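PDB 1QOR: quinone oxidoreductase 1 from Escherichia coli, which catalyses the reduction of quinones to 1,4-benzosemiquinones, drawing the electrons from NADPH. Local coordinates for residues A[107-113]-A[284-288]; A[167-173]-A[186-192]; A[214-220]-A[236-242]. All coordinates share one frame; numbering follows the deposited sequence.

Contact 1: A[107-113]-A[284-288]; sequences AILPAAI and FSLIA
P110 lies over one face of the F284 ring, displaced toward the rim. Its CD sits 3.9 Å from the F284 ring centroid and 22° off the ring normal, a CH-pi contact, and P110 CG follows it, so the CD-CG edge of the proline lies above the CD2 side of the ring, the two side chains crossing at about a right angle. The other neighbours come in obliquely: I113 CD1 reaches F284 CD1 at 3.8 Å, L109 CD2 reaches F284 CZ at 4.0 Å, and A107 CB stands 4.3 Å from F284 CE2. The phenyl group is thus packed from its root to its far end. CG anti to the carbonyl carbon (chi1 -71°) carries the ring off the helix toward the run from A107 to P110.

Beyond it the chain makes a type I turn from P110 to I113, closed by I113 N hydrogen-bonding to P110 O at 2.8 Å. The turn aims I113 at the helix, where the methyl CD1, at the end of a stretched chain (chi2 178°), also rests 3.7 Å from F284 O and touches I287 CG2 more loosely. At the solvent side, only a light methyl contact, A112 CB to A288 CB, continues the packing. No hydrogen bond crosses between the two segments.

V86 of strand 84-87 also touches F284, and R84 holds I113 O. This is plain apolar packing, remote from the cofactor: the turn after strand 106-108 of the mixed sheet rests on the last turn of helix 273-288.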
loop_
_atom_site.group_PDB
_atom_site.type_symbol
_atom_site.label_atom_id
_atom_site.label_comp_id
_atom_site.label_asym_id
_atom_site.label_seq_id
_atom_site.Cartn_x
_atom_site.Cartn_y
_atom_site.Cartn_z
ATOM N N ALA A 107 -16.543 26.640 -0.348
ATOM C CA ALA A 107 -17.625 26.329 -1.275
ATOM C C ALA A 107 -18.892 27.111 -0.909
ATOM O O ALA A 107 -19.195 27.347 0.291
ATOM C CB ALA A 107 -17.915 24.817 -1.290
ATOM N N ILE A 108 -19.595 27.565 -1.945
ATOM C CA ILE A 108 -20.836 28.300 -1.741
ATOM C C ILE A 108 -21.907 27.290 -1.327
ATOM O O ILE A 108 -22.179 26.339 -2.046
ATOM C CB ILE A 108 -21.324 28.964 -3.034
ATOM C CG1 ILE A 108 -20.246 29.897 -3.615
ATOM C CG2 ILE A 108 -22.673 29.672 -2.763
ATOM C CD1 ILE A 108 -20.007 31.168 -2.810
ATOM N N LEU A 109 -22.502 27.506 -0.170
ATOM C CA LEU A 109 -23.533 26.631 0.360
ATOM C C LEU A 109 -24.893 26.770 -0.340
ATOM O O LEU A 109 -25.330 27.884 -0.618
ATOM C CB LEU A 109 -23.764 26.982 1.816
ATOM C CG LEU A 109 -23.309 26.060 2.909
ATOM C CD1 LEU A 109 -24.084 26.471 4.167
ATOM C CD2 LEU A 109 -23.613 24.625 2.540
ATOM N N PRO A 110 -25.546 25.651 -0.699
ATOM C CA PRO A 110 -26.849 25.843 -1.336
ATOM C C PRO A 110 -27.833 26.246 -0.217
ATOM O O PRO A 110 -27.708 25.812 0.932
ATOM C CB PRO A 110 -27.172 24.447 -1.867
ATOM C CG PRO A 110 -25.773 23.809 -2.064
ATOM C CD PRO A 110 -25.105 24.245 -0.808
ATOM N N ALA A 111 -28.846 27.024 -0.576
ATOM C CA ALA A 111 -29.853 27.497 0.367
ATOM C C ALA A 111 -30.446 26.398 1.205
ATOM O O ALA A 111 -30.694 26.593 2.389
ATOM C CB ALA A 111 -30.963 28.216 -0.371
ATOM N N ALA A 112 -30.662 25.235 0.607
ATOM C CA ALA A 112 -31.268 24.115 1.321
ATOM C C ALA A 112 -30.422 23.531 2.439
ATOM O O ALA A 112 -30.881 22.677 3.218
ATOM C CB ALA A 112 -31.609 23.024 0.340
ATOM N N ILE A 113 -29.167 23.943 2.512
ATOM C CA ILE A 113 -28.320 23.363 3.524
ATOM C C ILE A 113 -27.991 24.369 4.589
ATOM O O ILE A 113 -27.498 25.445 4.280
ATOM C CB ILE A 113 -27.073 22.734 2.868
ATOM C CG1 ILE A 113 -27.548 21.680 1.827
ATOM C CG2 ILE A 113 -26.155 22.078 3.956
ATOM C CD1 ILE A 113 -26.471 21.018 1.074
ATOM N N PHE A 284 -23.393 17.679 -1.556
ATOM C CA PHE A 284 -24.514 18.580 -1.346
ATOM C C PHE A 284 -25.799 18.025 -1.929
ATOM O O PHE A 284 -26.872 18.235 -1.367
ATOM C CB PHE A 284 -24.247 19.952 -1.994
ATOM C CG PHE A 284 -23.205 20.777 -1.287
ATOM C CD1 PHE A 284 -22.843 20.498 0.032
ATOM C CD2 PHE A 284 -22.620 21.876 -1.937
ATOM C CE1 PHE A 284 -21.936 21.290 0.691
ATOM C CE2 PHE A 284 -21.696 22.683 -1.269
ATOM C CZ PHE A 284 -21.363 22.384 0.050
ATOM N N SER A 285 -25.703 17.365 -3.070
ATOM C CA SER A 285 -26.910 16.878 -3.663
ATOM C C SER A 285 -27.502 15.713 -2.859
ATOM O O SER A 285 -28.705 15.611 -2.737
ATOM C CB SER A 285 -26.702 16.576 -5.148
ATOM O OG SER A 285 -25.975 15.385 -5.306
ATOM N N LEU A 286 -26.651 14.965 -2.160
ATOM C CA LEU A 286 -27.069 13.823 -1.358
ATOM C C LEU A 286 -27.691 14.250 -0.037
ATOM O O LEU A 286 -28.557 13.554 0.499
ATOM C CB LEU A 286 -25.875 12.916 -1.098
ATOM C CG LEU A 286 -25.644 11.581 -1.846
ATOM C CD1 LEU A 286 -26.534 11.295 -3.060
ATOM C CD2 LEU A 286 -24.166 11.499 -2.199
ATOM N N ILE A 287 -27.212 15.361 0.523
ATOM C CA ILE A 287 -27.769 15.885 1.777
ATOM C C ILE A 287 -29.120 16.602 1.514
ATOM O O ILE A 287 -30.084 16.407 2.270
ATOM C CB ILE A 287 -26.794 16.859 2.462
ATOM C CG1 ILE A 287 -25.595 16.096 2.992
ATOM C CG2 ILE A 287 -27.484 17.596 3.597
ATOM C CD1 ILE A 287 -24.449 17.006 3.391
ATOM N N ALA A 288 -29.165 17.435 0.465
ATOM C CA ALA A 288 -30.371 18.163 0.077
ATOM C C ALA A 288 -31.494 17.187 -0.250
ATOM O O ALA A 288 -32.655 17.415 0.099
ATOM C CB ALA A 288 -30.105 19.039 -1.111
#

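Contact 2: A[167-173]-A[186-192]. With NDP (NADPH dihydro-nicotinamide-adenine-dinucleotide phosphate), chain D.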
loop_
_atom_site.group_PDB
_atom_site.type_symbol
_atom_site.label_atom_id
_atom_site.label_comp_id
_atom_site.label_asym_id
_atom_site.label_seq_id
_atom_site.Cartn_x
_atom_site.Cartn_y
_atom_site.Cartn_z
ATOM N N LYS A 167 -22.560 -3.162 0.606
ATOM C CA LYS A 167 -22.745 -3.803 1.889
ATOM C C LYS A 167 -21.653 -3.555 2.932
ATOM O O LYS A 167 -20.746 -4.357 3.142
ATOM C CB LYS A 167 -23.003 -5.305 1.697
ATOM C CG LYS A 167 -24.258 -5.646 0.847
ATOM C CD LYS A 167 -24.387 -7.169 0.779
ATOM C CE LYS A 167 -25.553 -7.647 -0.075
ATOM N NZ LYS A 167 -26.798 -6.923 0.267
ATOM N N LEU A 168 -21.802 -2.455 3.637
ATOM C CA LEU A 168 -20.857 -2.098 4.651
ATOM C C LEU A 168 -21.035 -2.971 5.883
ATOM O O LEU A 168 -22.159 -3.133 6.378
ATOM C CB LEU A 168 -21.033 -0.596 5.021
ATOM C CG LEU A 168 -20.121 0.075 6.083
ATOM C CD1 LEU A 168 -19.902 1.517 5.663
ATOM C CD2 LEU A 168 -20.653 0.004 7.506
ATOM N N ILE A 169 -19.936 -3.555 6.350
ATOM C CA ILE A 169 -19.921 -4.329 7.577
ATOM C C ILE A 169 -19.167 -3.356 8.526
ATOM O O ILE A 169 -17.997 -3.049 8.295
ATOM C CB ILE A 169 -19.120 -5.645 7.374
ATOM C CG1 ILE A 169 -19.769 -6.512 6.288
ATOM C CG2 ILE A 169 -18.871 -6.349 8.699
ATOM C CD1 ILE A 169 -18.818 -7.586 5.724
ATOM N N GLY A 170 -19.831 -2.807 9.537
ATOM C CA GLY A 170 -19.174 -1.844 10.409
ATOM C C GLY A 170 -18.770 -2.425 11.737
ATOM O O GLY A 170 -19.235 -3.519 12.056
ATOM N N THR A 171 -17.837 -1.775 12.445
ATOM C CA THR A 171 -17.431 -2.212 13.777
ATOM C C THR A 171 -17.758 -1.040 14.665
ATOM O O THR A 171 -17.605 0.099 14.235
ATOM C CB THR A 171 -15.896 -2.478 13.916
ATOM O OG1 THR A 171 -15.168 -1.290 13.602
ATOM C CG2 THR A 171 -15.453 -3.607 12.997
ATOM N N VAL A 172 -18.213 -1.293 15.888
ATOM C CA VAL A 172 -18.565 -0.226 16.832
ATOM C C VAL A 172 -18.207 -0.738 18.199
ATOM O O VAL A 172 -18.009 -1.939 18.370
ATOM C CB VAL A 172 -20.089 0.107 16.850
ATOM C CG1 VAL A 172 -20.543 0.690 15.519
ATOM C CG2 VAL A 172 -20.908 -1.151 17.192
ATOM N N GLY A 173 -18.138 0.162 19.176
ATOM C CA GLY A 173 -17.792 -0.248 20.524
ATOM C C GLY A 173 -18.928 -0.591 21.495
ATOM O O GLY A 173 -18.661 -1.113 22.576
ATOM N N ALA A 186 -25.751 0.391 7.696
ATOM C CA ALA A 186 -24.734 -0.641 7.720
ATOM C C ALA A 186 -25.485 -1.960 7.512
ATOM O O ALA A 186 -26.545 -2.183 8.124
ATOM C CB ALA A 186 -24.062 -0.671 9.059
ATOM N N TRP A 187 -24.933 -2.835 6.671
ATOM C CA TRP A 187 -25.524 -4.124 6.383
ATOM C C TRP A 187 -25.462 -5.008 7.615
ATOM O O TRP A 187 -26.466 -5.569 8.016
ATOM C CB TRP A 187 -24.814 -4.751 5.219
ATOM C CG TRP A 187 -25.361 -6.087 4.796
ATOM C CD1 TRP A 187 -26.611 -6.354 4.302
ATOM C CD2 TRP A 187 -24.629 -7.309 4.715
ATOM N NE1 TRP A 187 -26.686 -7.661 3.896
ATOM C CE2 TRP A 187 -25.487 -8.272 4.140
ATOM C CE3 TRP A 187 -23.327 -7.681 5.067
ATOM C CZ2 TRP A 187 -25.087 -9.583 3.904
ATOM C CZ3 TRP A 187 -22.923 -8.992 4.833
ATOM C CH2 TRP A 187 -23.800 -9.928 4.254
ATOM N N GLN A 188 -24.294 -5.112 8.225
ATOM C CA GLN A 188 -24.097 -5.882 9.450
ATOM C C GLN A 188 -23.083 -5.088 10.274
ATOM O O GLN A 188 -22.346 -4.258 9.714
ATOM C CB GLN A 188 -23.592 -7.304 9.155
ATOM C CG GLN A 188 -24.678 -8.202 8.486
ATOM C CD GLN A 188 -24.328 -9.688 8.481
ATOM O OE1 GLN A 188 -24.184 -10.301 9.533
ATOM N NE2 GLN A 188 -24.223 -10.271 7.284
ATOM N N VAL A 189 -23.061 -5.327 11.584
ATOM C CA VAL A 189 -22.181 -4.612 12.503
ATOM C C VAL A 189 -21.594 -5.599 13.489
ATOM O O VAL A 189 -22.307 -6.452 14.018
ATOM C CB VAL A 189 -22.992 -3.540 13.319
ATOM C CG1 VAL A 189 -22.168 -2.982 14.481
ATOM C CG2 VAL A 189 -23.490 -2.399 12.389
ATOM N N ILE A 190 -20.300 -5.469 13.757
ATOM C CA ILE A 190 -19.602 -6.336 14.700
ATOM C C ILE A 190 -19.180 -5.417 15.811
ATOM O O ILE A 190 -18.668 -4.343 15.553
ATOM C CB ILE A 190 -18.301 -6.936 14.072
ATOM C CG1 ILE A 190 -18.637 -7.782 12.840
ATOM C CG2 ILE A 190 -17.530 -7.770 15.091
ATOM C CD1 ILE A 190 -17.441 -8.079 11.973
ATOM N N ASN A 191 -19.408 -5.801 17.051
ATOM C CA ASN A 191 -18.987 -4.959 18.158
ATOM C C ASN A 191 -17.585 -5.466 18.439
ATOM O O ASN A 191 -17.437 -6.572 18.977
ATOM C CB ASN A 191 -19.901 -5.199 19.360
ATOM C CG ASN A 191 -19.396 -4.551 20.636
ATOM O OD1 ASN A 191 -18.191 -4.408 20.865
ATOM N ND2 ASN A 191 -20.325 -4.209 21.509
ATOM N N TYR A 192 -16.565 -4.699 18.052
ATOM C CA TYR A 192 -15.177 -5.129 18.248
ATOM C C TYR A 192 -14.628 -5.106 19.672
ATOM O O TYR A 192 -13.469 -5.434 19.885
ATOM C CB TYR A 192 -14.201 -4.458 17.273
ATOM C CG TYR A 192 -14.116 -2.937 17.292
ATOM C CD1 TYR A 192 -14.741 -2.168 18.282
ATOM C CD2 TYR A 192 -13.417 -2.260 16.278
ATOM C CE1 TYR A 192 -14.681 -0.776 18.251
ATOM C CE2 TYR A 192 -13.346 -0.875 16.246
ATOM C CZ TYR A 192 -13.988 -0.139 17.228
ATOM O OH TYR A 192 -14.009 1.241 17.113
HETATM P PA NDP D . -15.403 9.867 15.449
HETATM O O1A NDP D . -16.595 10.718 15.699
HETATM O O2A NDP D . -15.543 8.703 14.534
HETATM O O5B NDP D . -14.740 9.439 16.783
HETATM C C5B NDP D . -13.748 8.450 16.867
HETATM C C4B NDP D . -14.405 7.134 17.156
HETATM O O4B NDP D . -13.338 6.219 16.939
HETATM C C3B NDP D . -14.869 6.878 18.597
HETATM O O3B NDP D . -16.204 7.420 18.781
HETATM C C2B NDP D . -14.648 5.381 18.752
HETATM O O2B NDP D . -15.859 4.717 18.411
HETATM C C1B NDP D . -13.468 5.052 17.737
HETATM N N9A NDP D . -12.342 4.652 18.596
HETATM C C8A NDP D . -11.769 3.451 18.683
HETATM N N7A NDP D . -10.807 3.473 19.613
HETATM C C5A NDP D . -10.819 4.704 20.075
HETATM C C6A NDP D . -10.000 5.184 21.090
HETATM N N6A NDP D . -9.093 4.436 21.705
HETATM N N1A NDP D . -10.188 6.462 21.424
HETATM C C2A NDP D . -11.115 7.258 20.824
HETATM N N3A NDP D . -11.900 6.782 19.853
HETATM C C4A NDP D . -11.763 5.479 19.471
HETATM O O3 NDP D . -14.395 10.881 14.753
HETATM P PN NDP D . -14.310 11.616 13.357
HETATM O O1N NDP D . -15.497 11.312 12.479
HETATM O O2N NDP D . -13.928 13.059 13.599
HETATM O O5D NDP D . -12.983 10.847 12.757
HETATM C C5D NDP D . -12.866 9.442 12.585
HETATM C C4D NDP D . -11.469 9.060 12.224
HETATM O O4D NDP D . -11.165 9.481 10.875
HETATM C C3D NDP D . -10.411 9.688 13.123
HETATM O O3D NDP D . -9.387 8.733 13.416
HETATM C C2D NDP D . -9.885 10.833 12.229
HETATM O O2D NDP D . -8.591 11.233 12.602
HETATM C C1D NDP D . -9.882 10.224 10.856
HETATM N N1N NDP D . -10.072 11.064 9.643
HETATM C C2N NDP D . -9.222 10.909 8.576
HETATM C C3N NDP D . -9.424 11.693 7.454
HETATM C C7N NDP D . -8.535 11.535 6.227
HETATM O O7N NDP D . -8.733 12.192 5.212
HETATM N N7N NDP D . -7.569 10.650 6.358
HETATM C C4N NDP D . -10.458 12.612 7.382
HETATM C C5N NDP D . -11.317 12.754 8.479
HETATM C C6N NDP D . -11.105 11.978 9.606
HETATM P P2B NDP D . -16.244 3.240 19.077
HETATM O O1X NDP D . -17.404 2.774 18.288
HETATM O O2X NDP D . -15.052 2.402 18.898
HETATM O O3X NDP D . -16.526 3.566 20.488
#
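V172 and V189 meet on one face of the parallel strand pair in this beta-alpha-beta crossover, part of the Rossmann-type sheet that holds the cofactor. V172 CG2 is 3.5 Å from V189 CG1, and both valines are roofed by A178 of the connecting helix 175-184. The backbone beneath is firmly joined: G170 takes part twice, giving its N to Q188 O at 2.9 Å and accepting I190 N on its own O at 2.8 Å, both bonds in the carbonyl planes. On the other face I169 CG2 packs on I190 CD1, and helix 197-204 lies against T171 and I190.

The N-terminal end is looser, with K167, W187 and Q188 all partly exposed. There K167 stretches its aliphatic chain over W187, with CD 3.8 Å from the centroid of the W187 five-membered ring. Q188 NE2 lies on the opposite face of the indole, while I169 CG1 is at its edge. L168 O takes W187 N at 2.8 Å but Q188 N only weakly.

At the other end, Y192 turns back over the strand tip, its CG between backbone N and carbonyl carbon (chi1 59°). T171 OG1, hydrogen-bonded to A148 N, comes obliquely to this ring. The Y192 hydroxyl donates a very short hydrogen bond (OH to O2X 2.4 Å) to the 2'-phosphate of NADPH, whose O2X lies in the ring plane. The neighbouring phosphate oxygen O1X accepts G173 N at 2.9 Å.

Contact 3: A[214-220]-A[236-242]; sequences YDSVGRD and VSFGNSS. With NDP (NADPH dihydro-nicotinamide-adenine-dinucleotide phosphate), chain D.
S216 and F238 meet where two neighbouring parallel strands end and their chains turn toward NADPH. Starting from CB, the F238 side chain first passes the carboxamide nitrogen N7N of the nicotinamide. CG lies between the backbone N and the carbonyl carbon (chi1 76°), which turns the ring edge-on to the adjoining strand. One side of it, CD1 and CE1, runs along the main chain of Y214 and D215, with CE1 3.8 Å from Y214 C. On the other side CD2 faces the nicotinamide ring near C2N, whose exact place is less sure. At the far end CE2 and CZ lie under S216 CB, which sits over the ring face 3.8 Å from the F238 centroid, a CH-pi contact.

Between the strands, D215 N hydrogen-bonds to V236 O at 2.8 Å, and D215 O takes F238 N from above its carbonyl plane. Farther along, S242 ties the loops together: its OG donates a hydrogen bond to V217 O at 2.7 Å and accepts a nearly straight one (174°) from D220 N. V217 O also accepts S242 N, so two donors grip it. D215 OD1 accepts V217 N in an Asx turn and G218 N as well, while T221 and S225 hold its OD2.

S241 OG meets O3D, the 3'-hydroxyl of the nicotinamide ribose, at 2.7 Å, and a water joins both S216 OG and S241 OG to ring oxygen O4B of the adenosine ribose. Loops gathered at the C-terminal ends of parallel strands to bind a dinucleotide are the hallmark of the Rossmann fold.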
loop_
_atom_site.group_PDB
_atom_site.type_symbol
_atom_site.label_atom_id
_atom_site.label_comp_id
_atom_site.label_asym_id
_atom_site.label_seq_id
_atom_site.Cartn_x
_atom_site.Cartn_y
_atom_site.Cartn_z
ATOM N N TYR A 214 -11.486 -0.233 5.561
ATOM C CA TYR A 214 -11.276 1.181 5.847
ATOM C C TYR A 214 -11.149 1.250 7.324
ATOM O O TYR A 214 -12.136 1.124 8.037
ATOM C CB TYR A 214 -12.431 2.025 5.366
ATOM C CG TYR A 214 -12.563 2.039 3.880
ATOM C CD1 TYR A 214 -11.890 2.983 3.110
ATOM C CD2 TYR A 214 -13.437 1.147 3.232
ATOM C CE1 TYR A 214 -12.082 3.046 1.731
ATOM C CE2 TYR A 214 -13.656 1.213 1.839
ATOM C CZ TYR A 214 -12.975 2.160 1.103
ATOM O OH TYR A 214 -13.196 2.241 -0.252
ATOM N N ASP A 215 -9.948 1.547 7.795
ATOM C CA ASP A 215 -9.667 1.539 9.219
ATOM C C ASP A 215 -9.112 2.870 9.788
ATOM O O ASP A 215 -7.946 3.246 9.537
ATOM C CB ASP A 215 -8.741 0.322 9.493
ATOM C CG ASP A 215 -8.385 0.157 10.962
ATOM O OD1 ASP A 215 -8.476 1.106 11.765
ATOM O OD2 ASP A 215 -7.945 -0.936 11.331
ATOM N N SER A 216 -9.926 3.543 10.606
ATOM C CA SER A 216 -9.520 4.804 11.166
ATOM C C SER A 216 -9.114 4.648 12.584
ATOM O O SER A 216 -8.709 5.627 13.225
ATOM C CB SER A 216 -10.637 5.845 11.066
ATOM O OG SER A 216 -11.788 5.462 11.794
ATOM N N VAL A 217 -9.213 3.434 13.116
ATOM C CA VAL A 217 -8.850 3.318 14.523
ATOM C C VAL A 217 -7.343 3.192 14.768
ATOM O O VAL A 217 -6.843 3.586 15.837
ATOM C CB VAL A 217 -9.827 2.389 15.383
ATOM C CG1 VAL A 217 -11.005 1.880 14.571
ATOM C CG2 VAL A 217 -9.098 1.357 16.251
ATOM N N GLY A 218 -6.627 2.717 13.748
ATOM C CA GLY A 218 -5.193 2.632 13.854
ATOM C C GLY A 218 -4.599 1.477 14.630
ATOM O O GLY A 218 -4.821 0.301 14.307
ATOM N N ARG A 219 -3.845 1.828 15.664
ATOM C CA ARG A 219 -3.116 0.870 16.489
ATOM C C ARG A 219 -3.842 -0.384 16.973
ATOM O O ARG A 219 -3.398 -1.515 16.687
ATOM C CB ARG A 219 -2.496 1.629 17.656
ATOM C CG ARG A 219 -1.878 0.828 18.757
ATOM C CD ARG A 219 -1.332 1.814 19.756
ATOM N NE ARG A 219 -1.375 1.308 21.125
ATOM C CZ ARG A 219 -2.418 1.431 21.961
ATOM N NH1 ARG A 219 -3.557 2.046 21.592
ATOM N NH2 ARG A 219 -2.312 0.934 23.198
ATOM N N ASP A 220 -4.983 -0.188 17.635
ATOM C CA ASP A 220 -5.747 -1.317 18.193
ATOM C C ASP A 220 -6.261 -2.374 17.226
ATOM O O ASP A 220 -6.306 -3.542 17.585
ATOM C CB ASP A 220 -6.896 -0.831 19.085
ATOM C CG ASP A 220 -6.410 -0.197 20.382
ATOM O OD1 ASP A 220 -5.188 -0.258 20.703
ATOM O OD2 ASP A 220 -7.259 0.379 21.110
ATOM N N VAL A 236 -6.857 0.372 3.982
ATOM C CA VAL A 236 -6.862 1.833 4.019
ATOM C C VAL A 236 -6.766 2.329 5.459
ATOM O O VAL A 236 -7.736 2.259 6.225
ATOM C CB VAL A 236 -8.107 2.428 3.307
ATOM C CG1 VAL A 236 -8.003 3.998 3.218
ATOM C CG2 VAL A 236 -8.236 1.830 1.882
ATOM N N SER A 237 -5.558 2.711 5.884
ATOM C CA SER A 237 -5.340 3.226 7.240
ATOM C C SER A 237 -5.527 4.752 7.151
ATOM O O SER A 237 -4.697 5.451 6.561
ATOM C CB SER A 237 -3.930 2.887 7.679
ATOM O OG SER A 237 -3.740 3.255 9.034
ATOM N N PHE A 238 -6.622 5.288 7.701
ATOM C CA PHE A 238 -6.884 6.712 7.533
ATOM C C PHE A 238 -7.182 7.458 8.805
ATOM O O PHE A 238 -7.715 8.558 8.759
ATOM C CB PHE A 238 -7.995 6.920 6.464
ATOM C CG PHE A 238 -9.410 6.621 6.943
ATOM C CD1 PHE A 238 -9.899 5.322 6.941
ATOM C CD2 PHE A 238 -10.254 7.664 7.351
ATOM C CE1 PHE A 238 -11.210 5.043 7.332
ATOM C CE2 PHE A 238 -11.566 7.420 7.755
ATOM C CZ PHE A 238 -12.057 6.102 7.746
ATOM N N GLY A 239 -6.842 6.864 9.941
ATOM C CA GLY A 239 -7.076 7.513 11.216
ATOM C C GLY A 239 -6.110 6.951 12.258
ATOM O O GLY A 239 -5.435 5.957 12.007
ATOM N N ASN A 240 -5.990 7.635 13.398
ATOM C CA ASN A 240 -5.119 7.209 14.495
ATOM C C ASN A 240 -5.935 7.353 15.795
ATOM O O ASN A 240 -5.352 7.741 16.818
ATOM C CB ASN A 240 -3.888 8.140 14.662
ATOM C CG ASN A 240 -3.366 8.687 13.364
ATOM O OD1 ASN A 240 -3.292 9.896 13.191
ATOM N ND2 ASN A 240 -3.022 7.819 12.439
ATOM N N SER A 241 -7.227 6.985 15.791
ATOM C CA SER A 241 -8.058 7.156 16.979
ATOM C C SER A 241 -7.525 6.505 18.225
ATOM O O SER A 241 -7.585 7.094 19.310
ATOM C CB SER A 241 -9.477 6.715 16.724
ATOM O OG SER A 241 -10.044 7.496 15.677
ATOM N N SER A 242 -7.012 5.287 18.096
ATOM C CA SER A 242 -6.452 4.613 19.258
ATOM C C SER A 242 -4.922 4.797 19.274
ATOM O O SER A 242 -4.252 4.225 20.120
ATOM C CB SER A 242 -6.772 3.115 19.212
ATOM O OG SER A 242 -6.112 2.454 18.139
HETATM P PA NDP D . -15.403 9.867 15.449
HETATM O O1A NDP D . -16.595 10.718 15.699
HETATM O O2A NDP D . -15.543 8.703 14.534
HETATM O O5B NDP D . -14.740 9.439 16.783
HETATM C C5B NDP D . -13.748 8.450 16.867
HETATM C C4B NDP D . -14.405 7.134 17.156
HETATM O O4B NDP D . -13.338 6.219 16.939
HETATM C C3B NDP D . -14.869 6.878 18.597
HETATM O O3B NDP D . -16.204 7.420 18.781
HETATM C C2B NDP D . -14.648 5.381 18.752
HETATM O O2B NDP D . -15.859 4.717 18.411
HETATM C C1B NDP D . -13.468 5.052 17.737
HETATM N N9A NDP D . -12.342 4.652 18.596
HETATM C C8A NDP D . -11.769 3.451 18.683
HETATM N N7A NDP D . -10.807 3.473 19.613
HETATM C C5A NDP D . -10.819 4.704 20.075
HETATM C C6A NDP D . -10.000 5.184 21.090
HETATM N N6A NDP D . -9.093 4.436 21.705
HETATM N N1A NDP D . -10.188 6.462 21.424
HETATM C C2A NDP D . -11.115 7.258 20.824
HETATM N N3A NDP D . -11.900 6.782 19.853
HETATM C C4A NDP D . -11.763 5.479 19.471
HETATM O O3 NDP D . -14.395 10.881 14.753
HETATM P PN NDP D . -14.310 11.616 13.357
HETATM O O1N NDP D . -15.497 11.312 12.479
HETATM O O2N NDP D . -13.928 13.059 13.599
HETATM O O5D NDP D . -12.983 10.847 12.757
HETATM C C5D NDP D . -12.866 9.442 12.585
HETATM C C4D NDP D . -11.469 9.060 12.224
HETATM O O4D NDP D . -11.165 9.481 10.875
HETATM C C3D NDP D . -10.411 9.688 13.123
HETATM O O3D NDP D . -9.387 8.733 13.416
HETATM C C2D NDP D . -9.885 10.833 12.229
HETATM O O2D NDP D . -8.591 11.233 12.602
HETATM C C1D NDP D . -9.882 10.224 10.856
HETATM N N1N NDP D . -10.072 11.064 9.643
HETATM C C2N NDP D . -9.222 10.909 8.576
HETATM C C3N NDP D . -9.424 11.693 7.454
HETATM C C7N NDP D . -8.535 11.535 6.227
HETATM O O7N NDP D . -8.733 12.192 5.212
HETATM N N7N NDP D . -7.569 10.650 6.358
HETATM C C4N NDP D . -10.458 12.612 7.382
HETATM C C5N NDP D . -11.317 12.754 8.479
HETATM C C6N NDP D . -11.105 11.978 9.606
HETATM P P2B NDP D . -16.244 3.240 19.077
HETATM O O1X NDP D . -17.404 2.774 18.288
HETATM O O2X NDP D . -15.052 2.402 18.898
HETATM O O3X NDP D . -16.526 3.566 20.488
HETATM O O HOH W 1 -5.573 2.143 10.668
HETATM O O HOH W 2 -11.886 6.104 14.442
#

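Following the chain from the N terminus, residues 107-113 come first, leaving the mixed sheet; their partner, 284-288, arrives only near the end, so contact 1 closes a loop of 170 residues. Contacts 2 and 3 are both nested inside that loop, in series: 167-173 pairs with 186-192 before 214-220 opens toward 236-242, and no loops cross. The two inner contacts belong to the same six-stranded parallel sheet, touch through Y192 CE2 and V217 CG1, 4.0 Å apart, and both reach NADPH. Contact 1 lies apart, its centre about 29 Å from the centre of each, and ties helix 273-288 back to the mixed sheet.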